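Local coordinates for protein alpha-L-rhamnosidase (Aspergillus terreus, PDB 6GSZ) that probably hydrolyses terminal non-reducing alpha-L-rhamnose residues from alpha-L-rhamnosides, as a calcium-binding, glycosylated fungal glycosidase, at residues R787-V792 and R841-L846; A834-N839 and V854-G859. One frame throughout, in Å; residues are numbered along the deposited sequence. Where two conformers were deposited one is given.

In the fold
The two contacts lie in the C-terminal beta domain and their segments alternate along the chain, so the loops they close cross. Strand 787-790 comes first; the chain then runs through two strands, 800-807 and 810-819, and a third, 828-836, whose end starts contact 2. It turns at once into strand 841-845, which returns to pair with 787-790 in contact 1. Strand 853-856 follows, lies beside 841-845, and its exit at 857-859 completes contact 2 against Val836. Contact 1 therefore builds one sheet from within, whereas contact 2 joins the place where the chain leaves that sheet to the five-stranded antiparallel sheet facing it.

Contact 1 of 2, residues R787-V792 and R841-L846. With CA (calcium ion), chain M.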
ATOM      1  N   ARG A 787      -1.795 -23.994  -3.399  1.00 12.47           N
ATOM      2  CA  ARG A 787      -1.179 -24.997  -2.552  1.00 12.64           C
ATOM      3  C   ARG A 787      -0.529 -24.243  -1.395  1.00 11.85           C
ATOM      4  O   ARG A 787       0.010 -23.129  -1.618  1.00 12.69           O
ATOM      5  CB  ARG A 787      -0.085 -25.785  -3.294  1.00 14.70           C
ATOM      6  CG  ARG A 787      -0.593 -26.598  -4.466  1.00 16.73           C
ATOM      7  CD  ARG A 787      -1.343 -27.770  -3.850  1.00 19.47           C
ATOM      8  NE  ARG A 787      -1.908 -28.715  -4.816  1.00 19.51           N
ATOM      9  CZ  ARG A 787      -3.150 -28.657  -5.271  1.00 20.67           C
ATOM     10  NH1 ARG A 787      -3.917 -27.637  -4.912  1.00 19.80           N
ATOM     11  NH2 ARG A 787      -3.591 -29.596  -6.099  1.00 23.33           N
ATOM     12  N   ILE A 788      -0.760 -24.704  -0.178  1.00 13.15           N
ATOM     13  CA  ILE A 788      -0.419 -24.022   1.037  1.00 13.81           C
ATOM     14  C   ILE A 788       0.536 -24.880   1.866  1.00 13.99           C
ATOM     15  O   ILE A 788       0.300 -26.093   2.010  1.00 16.21           O
ATOM     16  CB  ILE A 788      -1.693 -23.687   1.835  1.00 13.85           C
ATOM     17  CG1 ILE A 788      -2.694 -22.976   0.924  1.00 15.29           C
ATOM     18  CG2 ILE A 788      -1.366 -22.892   3.090  1.00 15.78           C
ATOM     19  CD1 ILE A 788      -4.020 -22.662   1.566  1.00 17.58           C
ATOM     20  N   ASN A 789       1.578 -24.286   2.446  1.00 13.71           N
ATOM     21  CA  ASN A 789       2.416 -24.999   3.453  0.60 14.48           C
ATOM     22  C   ASN A 789       1.932 -24.524   4.827  1.00 14.51           C
ATOM     23  O   ASN A 789       1.701 -23.313   5.021  1.00 15.48           O
ATOM     24  CB  ASN A 789       3.915 -24.812   3.146  0.60 17.02           C
ATOM     25  CG  ASN A 789       4.858 -25.759   3.872  0.60 18.49           C
ATOM     26  OD1 ASN A 789       4.898 -26.972   3.583  0.60 23.16           O
ATOM     27  ND2 ASN A 789       5.684 -25.220   4.774  0.60 20.58           N
ATOM     28  N   ILE A 790       1.740 -25.481   5.733  1.00 13.63           N
ATOM     29  CA  ILE A 790       1.303 -25.223   7.082  1.00 14.34           C
ATOM     30  C   ILE A 790       2.329 -25.836   8.024  1.00 14.42           C
ATOM     31  O   ILE A 790       2.286 -27.071   8.275  1.00 14.83           O
ATOM     32  CB  ILE A 790      -0.123 -25.720   7.360  1.00 14.75           C
ATOM     33  CG1 ILE A 790      -1.079 -25.139   6.320  1.00 15.57           C
ATOM     34  CG2 ILE A 790      -0.506 -25.340   8.778  1.00 16.63           C
ATOM     35  CD1 ILE A 790      -2.528 -25.466   6.525  1.00 17.57           C
ATOM     36  N   GLU A 791       3.288 -25.026   8.458  1.00 14.38           N
ATOM     37  CA  GLU A 791       4.493 -25.500   9.152  1.00 14.25           C
ATOM     38  C   GLU A 791       4.723 -24.567  10.349  1.00 15.16           C
ATOM     39  O   GLU A 791       5.597 -23.716  10.322  1.00 15.32           O
ATOM     40  CB  GLU A 791       5.676 -25.581   8.159  1.00 16.43           C
ATOM     41  CG  GLU A 791       6.988 -26.140   8.716  1.00 18.65           C
ATOM     42  CD  GLU A 791       8.104 -26.338   7.684  1.00 25.23           C
ATOM     43  OE1 GLU A 791       7.878 -26.131   6.489  1.00 32.90           O
ATOM     44  OE2 GLU A 791       9.236 -26.660   8.041  1.00 33.16           O
ATOM     45  N   VAL A 792       3.899 -24.757  11.392  1.00 13.42           N
ATOM     46  CA  VAL A 792       4.025 -24.044  12.619  1.00 14.85           C
ATOM     47  C   VAL A 792       5.284 -24.484  13.364  1.00 15.11           C
ATOM     48  O   VAL A 792       5.485 -25.686  13.566  1.00 16.50           O
ATOM     49  CB  VAL A 792       2.802 -24.236  13.527  1.00 16.48           C
ATOM     50  CG1 VAL A 792       3.080 -23.681  14.926  1.00 17.79           C
ATOM     51  CG2 VAL A 792       1.547 -23.667  12.895  1.00 17.46           C
ATOM     52  N   ARG A 841      -5.137 -27.281  -1.616  1.00 13.25           N
ATOM     53  CA  ARG A 841      -4.575 -28.378  -0.838  1.00 13.65           C
ATOM     54  C   ARG A 841      -3.415 -27.822  -0.021  1.00 13.96           C
ATOM     55  O   ARG A 841      -2.855 -26.752  -0.365  1.00 14.97           O
ATOM     56  CB  ARG A 841      -4.115 -29.574  -1.672  1.00 15.19           C
ATOM     57  CG  ARG A 841      -5.227 -30.256  -2.452  1.00 16.68           C
ATOM     58  CD  ARG A 841      -4.816 -31.540  -3.104  1.00 20.18           C
ATOM     59  NE  ARG A 841      -4.355 -32.559  -2.152  1.00 23.29           N
ATOM     60  CZ  ARG A 841      -5.166 -33.338  -1.416  1.00 20.99           C
ATOM     61  NH1 ARG A 841      -6.485 -33.261  -1.527  1.00 23.23           N
ATOM     62  NH2 ARG A 841      -4.651 -34.253  -0.610  1.00 27.82           N
ATOM     63  N   ALA A 842      -3.093 -28.486   1.080  1.00 15.69           N
ATOM     64  CA  ALA A 842      -2.015 -28.054   1.926  1.00 15.06           C
ATOM     65  C   ALA A 842      -1.112 -29.241   2.296  1.00 14.11           C
ATOM     66  O   ALA A 842      -1.518 -30.409   2.255  1.00 16.80           O
ATOM     67  CB  ALA A 842      -2.564 -27.402   3.167  1.00 16.28           C
ATOM     68  N   THR A 843       0.120 -28.907   2.662  1.00 14.45           N
ATOM     69  CA  THR A 843       1.025 -29.816   3.317  1.00 15.52           C
ATOM     70  C   THR A 843       1.200 -29.332   4.758  1.00 16.53           C
ATOM     71  O   THR A 843       1.677 -28.211   4.973  1.00 16.25           O
ATOM     72  CB  THR A 843       2.387 -29.905   2.617  1.00 20.25           C
ATOM     73  OG1 THR A 843       2.150 -30.359   1.294  1.00 23.22           O
ATOM     74  CG2 THR A 843       3.330 -30.880   3.291  1.00 22.44           C
ATOM     75  N   VAL A 844       0.733 -30.148   5.704  1.00 16.25           N
ATOM     76  CA  VAL A 844       0.873 -29.863   7.096  1.00 15.93           C
ATOM     77  C   VAL A 844       2.140 -30.561   7.583  1.00 17.00           C
ATOM     78  O   VAL A 844       2.269 -31.786   7.448  1.00 18.93           O
ATOM     79  CB  VAL A 844      -0.371 -30.309   7.878  1.00 17.02           C
ATOM     80  CG1 VAL A 844      -0.214 -30.047   9.368  1.00 18.13           C
ATOM     81  CG2 VAL A 844      -1.643 -29.690   7.316  1.00 18.10           C
ATOM     82  N   VAL A 845       3.084 -29.803   8.118  1.00 16.41           N
ATOM     83  CA  VAL A 845       4.324 -30.335   8.682  1.00 16.84           C
ATOM     84  C   VAL A 845       4.239 -30.158  10.199  1.00 18.37           C
ATOM     85  O   VAL A 845       4.312 -29.022  10.697  1.00 18.68           O
ATOM     86  CB  VAL A 845       5.545 -29.587   8.105  1.00 19.33           C
ATOM     87  CG1 VAL A 845       6.845 -30.136   8.670  1.00 21.84           C
ATOM     88  CG2 VAL A 845       5.542 -29.604   6.584  1.00 23.85           C
ATOM     89  N   LEU A 846       4.038 -31.265  10.920  1.00 16.89           N
ATOM     90  CA  LEU A 846       3.858 -31.155  12.359  1.00 19.34           C
ATOM     91  C   LEU A 846       5.218 -30.966  13.006  1.00 19.30           C
ATOM     92  O   LEU A 846       6.230 -31.437  12.464  1.00 22.21           O
ATOM     93  CB  LEU A 846       3.088 -32.370  12.874  1.00 21.68           C
ATOM     94  CG  LEU A 846       1.673 -32.474  12.292  1.00 22.10           C
ATOM     95  CD1 LEU A 846       1.061 -33.812  12.619  1.00 26.82           C
ATOM     96  CD2 LEU A 846       0.768 -31.381  12.818  1.00 23.55           C
TER
HETATM   97 CA    CA M 931      10.174 -26.136   5.865  1.00 40.81          CA
HETATM   98  O   HOH W   1       1.177 -27.805  -0.636  1.00 48.43           O
HETATM   99  O   HOH W   2       2.121 -27.170  11.211  1.00 18.36           O
HETATM  100  O   HOH W   3       6.383 -27.655  11.918  1.00 25.78           O
HETATM  101  O   HOH W   4       9.157 -24.059   4.489  1.00 58.06           O
HETATM  102  O   HOH W   5       8.502 -26.355   3.846  1.00 72.26           O
HETATM  103  O   HOH W   6       9.265 -28.522   5.141  1.00 50.27           O
HETATM  104  O   HOH W   7      11.277 -27.890   6.945  0.50 36.49           O
HETATM  105  O   HOH W   8      12.407 -25.905   6.578  1.00 60.06           O
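The guanidinium of Arg787 has the aliphatic stem of Arg841 over one face, with CB 3.6 Å above the plane and displaced toward the rim, and CD 3.8 Å from Arg787 NH2. The two arginine side chains run alongside each other in the same direction, their guanidinium planes 77° apart. A bend at chi2 of Arg787 (-73°) swings CD toward its neighbour. Arg787 NH2 and Arg841 NE are 5.0 Å apart and not in contact. Arg841 NE is salt-bridged to Asp855 and Arg787 NH2 has a weak, long ion pair with Glu37, partners that probably offset the like charges.

At the other end, in one of its two conformers, the Asn789 amide donates from ND2 to Glu791 OE1, in its own plane and onto the anti lone pair of the carboxylate. Both Glu791 oxygens also chelate calcium, each at 2.4 Å, and five waters are also bound to the metal. CG of Glu791, anti to the backbone N, packs alongside Val845 CB at 3.8 Å.

Four backbone bonds alternate between the strands, from Ile788 N to Arg841 O and onward to Val845 N on Ile790 O; past them, water 2 joins Ile790 O, Val792 N and Val845 O. Ile788, Ile790, Ala842 and Val844 share the buried face, where Ile790 CD1 meets Ala842 CB at 3.9 Å. This is a parallel strand pair at the middle of a mixed four-stranded sheet, with a calcium site at its margin.

Contact 2 of 2, residues A834-N839 and V854-G859; sequences AEVPPN and VDVGSG
Val836 and Gly859 exchange two backbone hydrogen bonds, the hydrogen-bonded pair of an antiparallel bridge. Val836 N donates to Gly859 O at 2.9 Å, and Gly859 N returns the bond to Val836 O at 2.9 Å, in the carbonyl plane and on a lone pair. Both are nearly straight, with angles at the hydrogen of 165° and 168°. Two CA-H...O contacts flank the bridge: Glu835 CA approaches Gly859 O, and Ser858 CA approaches Val836 O, which thus receives both an N-H and a C-H. Gly859 has a positive phi, a backbone conformation that glycine adopts readily, with no CB to meet the carbonyl oxygen of Ser858.

Ser858 fits against the two prolines by its CB, 3.3 Å from Pro837 O and 3.6 Å from Pro838 CA. Its OG, at chi1 68°, stands between its own backbone N and carbonyl carbon; this buried hydroxyl is bound by Val33 O and Trp36 N of the N-terminal region.

From the bridge, the Val836 side chain reaches the turn out of strand 853-856. CG1 lies 3.5 Å from Gly857 O, an oxygen that also accepts a bond from His861 NE2, while CG2 meets CG2 of Val856 at 4.1 Å. The valines touch by one methyl each, their side chains crossing at a slant.

The wider setting is a sandwich of two sheets. Strand 828-836 lies between 810-819 and 859-868 in one, while strand 853-856 edges the other beside 841-845. Val836 and Val856 both reach Ala842 and His861, and Pro837 packs on Ile788; the chain passes from one sheet to the other through Gly857 and Ser858, next to this shared packing.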
ATOM      1  N   ALA A 834      -6.305 -26.498  11.606  1.00 16.33           N
ATOM      2  CA  ALA A 834      -5.896 -25.895  10.350  1.00 15.98           C
ATOM      3  C   ALA A 834      -7.106 -25.878   9.419  1.00 17.42           C
ATOM      4  O   ALA A 834      -7.740 -26.893   9.210  1.00 20.28           O
ATOM      5  CB  ALA A 834      -4.776 -26.680   9.731  1.00 18.45           C
ATOM      6  N   GLU A 835      -7.429 -24.691   8.920  1.00 14.56           N
ATOM      7  CA  GLU A 835      -8.500 -24.496   7.955  1.00 14.67           C
ATOM      8  C   GLU A 835      -7.886 -24.297   6.575  1.00 13.91           C
ATOM      9  O   GLU A 835      -7.001 -23.452   6.424  1.00 14.79           O
ATOM     10  CB  GLU A 835      -9.268 -23.254   8.362  1.00 19.06           C
ATOM     11  CG  GLU A 835     -10.438 -22.897   7.519  1.00 23.25           C
ATOM     12  CD  GLU A 835     -11.108 -21.603   7.996  1.00 28.07           C
ATOM     13  OE1 GLU A 835     -10.506 -20.858   8.878  1.00 25.95           O
ATOM     14  OE2 GLU A 835     -12.221 -21.333   7.504  1.00 31.22           O
ATOM     15  N   VAL A 836      -8.337 -25.094   5.612  1.00 12.60           N
ATOM     16  CA  VAL A 836      -7.830 -25.123   4.232  1.00 13.92           C
ATOM     17  C   VAL A 836      -9.013 -24.824   3.331  1.00 14.95           C
ATOM     18  O   VAL A 836     -10.030 -25.501   3.404  1.00 14.21           O
ATOM     19  CB  VAL A 836      -7.162 -26.473   3.912  1.00 15.74           C
ATOM     20  CG1 VAL A 836      -6.721 -26.614   2.454  1.00 15.77           C
ATOM     21  CG2 VAL A 836      -5.993 -26.699   4.859  1.00 15.79           C
ATOM     22  N   PRO A 837      -8.952 -23.772   2.484  1.00 14.54           N
ATOM     23  CA  PRO A 837     -10.132 -23.403   1.726  1.00 12.51           C
ATOM     24  C   PRO A 837     -10.464 -24.324   0.564  1.00 13.22           C
ATOM     25  O   PRO A 837      -9.589 -25.038   0.018  1.00 14.02           O
ATOM     26  CB  PRO A 837      -9.820 -21.963   1.252  1.00 13.59           C
ATOM     27  CG  PRO A 837      -8.301 -21.902   1.232  1.00 14.15           C
ATOM     28  CD  PRO A 837      -7.818 -22.859   2.297  1.00 14.43           C
ATOM     29  N   PRO A 838     -11.752 -24.291   0.141  1.00 12.60           N
ATOM     30  CA  PRO A 838     -12.186 -25.024  -1.035  1.00 13.24           C
ATOM     31  C   PRO A 838     -11.234 -24.754  -2.208  1.00 13.51           C
ATOM     32  O   PRO A 838     -10.816 -23.624  -2.448  1.00 13.59           O
ATOM     33  CB  PRO A 838     -13.620 -24.525  -1.279  1.00 14.62           C
ATOM     34  CG  PRO A 838     -14.082 -24.072   0.083  1.00 14.97           C
ATOM     35  CD  PRO A 838     -12.850 -23.497   0.733  1.00 15.37           C
ATOM     36  N   ASN A 839     -10.996 -25.786  -3.011  1.00 13.81           N
ATOM     37  CA  ASN A 839     -10.226 -25.734  -4.257  1.00 12.09           C
ATOM     38  C   ASN A 839      -8.715 -25.632  -4.024  1.00 13.03           C
ATOM     39  O   ASN A 839      -7.973 -25.386  -4.994  1.00 15.88           O
ATOM     40  CB  ASN A 839     -10.723 -24.620  -5.191  1.00 13.12           C
ATOM     41  CG  ASN A 839     -10.665 -25.043  -6.646  1.00 12.17           C
ATOM     42  OD1 ASN A 839     -10.667 -26.258  -6.944  1.00 13.63           O
ATOM     43  ND2 ASN A 839     -10.635 -24.094  -7.573  1.00 14.23           N
ATOM     44  N   VAL A 854       1.898 -34.300   6.058  1.00 21.75           N
ATOM     45  CA  VAL A 854       0.580 -34.786   5.697  1.00 22.67           C
ATOM     46  C   VAL A 854       0.019 -33.905   4.580  1.00 18.89           C
ATOM     47  O   VAL A 854      -0.058 -32.692   4.756  1.00 20.05           O
ATOM     48  CB  VAL A 854      -0.357 -34.706   6.919  1.00 28.11           C
ATOM     49  CG1 VAL A 854      -1.697 -35.322   6.627  1.00 31.93           C
ATOM     50  CG2 VAL A 854       0.273 -35.323   8.150  1.00 38.99           C
ATOM     51  N   ASP A 855      -0.438 -34.504   3.469  1.00 19.02           N
ATOM     52  CA  ASP A 855      -1.131 -33.795   2.368  1.00 18.25           C
ATOM     53  C   ASP A 855      -2.616 -33.795   2.738  1.00 16.54           C
ATOM     54  O   ASP A 855      -3.181 -34.863   3.041  1.00 19.89           O
ATOM     55  CB  ASP A 855      -0.876 -34.518   1.032  1.00 25.10           C
ATOM     56  CG  ASP A 855      -1.537 -33.975  -0.243  1.00 37.19           C
ATOM     57  OD1 ASP A 855      -1.935 -32.789  -0.248  1.00 45.88           O
ATOM     58  OD2 ASP A 855      -1.636 -34.753  -1.275  1.00 53.22           O
ATOM     59  N   VAL A 856      -3.274 -32.644   2.654  1.00 15.33           N
ATOM     60  CA  VAL A 856      -4.676 -32.551   2.937  1.00 16.60           C
ATOM     61  C   VAL A 856      -5.364 -31.691   1.880  1.00 16.66           C
ATOM     62  O   VAL A 856      -4.727 -30.789   1.336  1.00 18.71           O
ATOM     63  CB  VAL A 856      -4.954 -31.947   4.326  1.00 17.75           C
ATOM     64  CG1 VAL A 856      -4.425 -32.786   5.435  1.00 23.20           C
ATOM     65  CG2 VAL A 856      -4.441 -30.530   4.495  1.00 19.11           C
ATOM     66  N   GLY A 857      -6.683 -31.927   1.726  1.00 16.46           N
ATOM     67  CA  GLY A 857      -7.545 -31.072   0.949  1.00 16.18           C
ATOM     68  C   GLY A 857      -8.323 -30.116   1.843  1.00 17.00           C
ATOM     69  O   GLY A 857      -7.973 -29.883   3.018  1.00 17.72           O
ATOM     70  N   SER A 858      -9.342 -29.494   1.258  1.00 15.08           N
ATOM     71  CA  SER A 858     -10.082 -28.443   1.961  1.00 14.53           C
ATOM     72  C   SER A 858     -10.771 -28.989   3.216  1.00 16.49           C
ATOM     73  O   SER A 858     -11.024 -30.218   3.354  1.00 17.54           O
ATOM     74  CB  SER A 858     -11.119 -27.786   1.069  1.00 13.94           C
ATOM     75  OG  SER A 858     -12.191 -28.675   0.740  1.00 16.02           O
ATOM     76  N   GLY A 859     -11.054 -28.080   4.148  1.00 16.44           N
ATOM     77  CA  GLY A 859     -11.834 -28.369   5.338  1.00 17.35           C
ATOM     78  C   GLY A 859     -11.105 -27.933   6.588  1.00 17.49           C
ATOM     79  O   GLY A 859     -10.135 -27.188   6.519  1.00 20.56           O
TER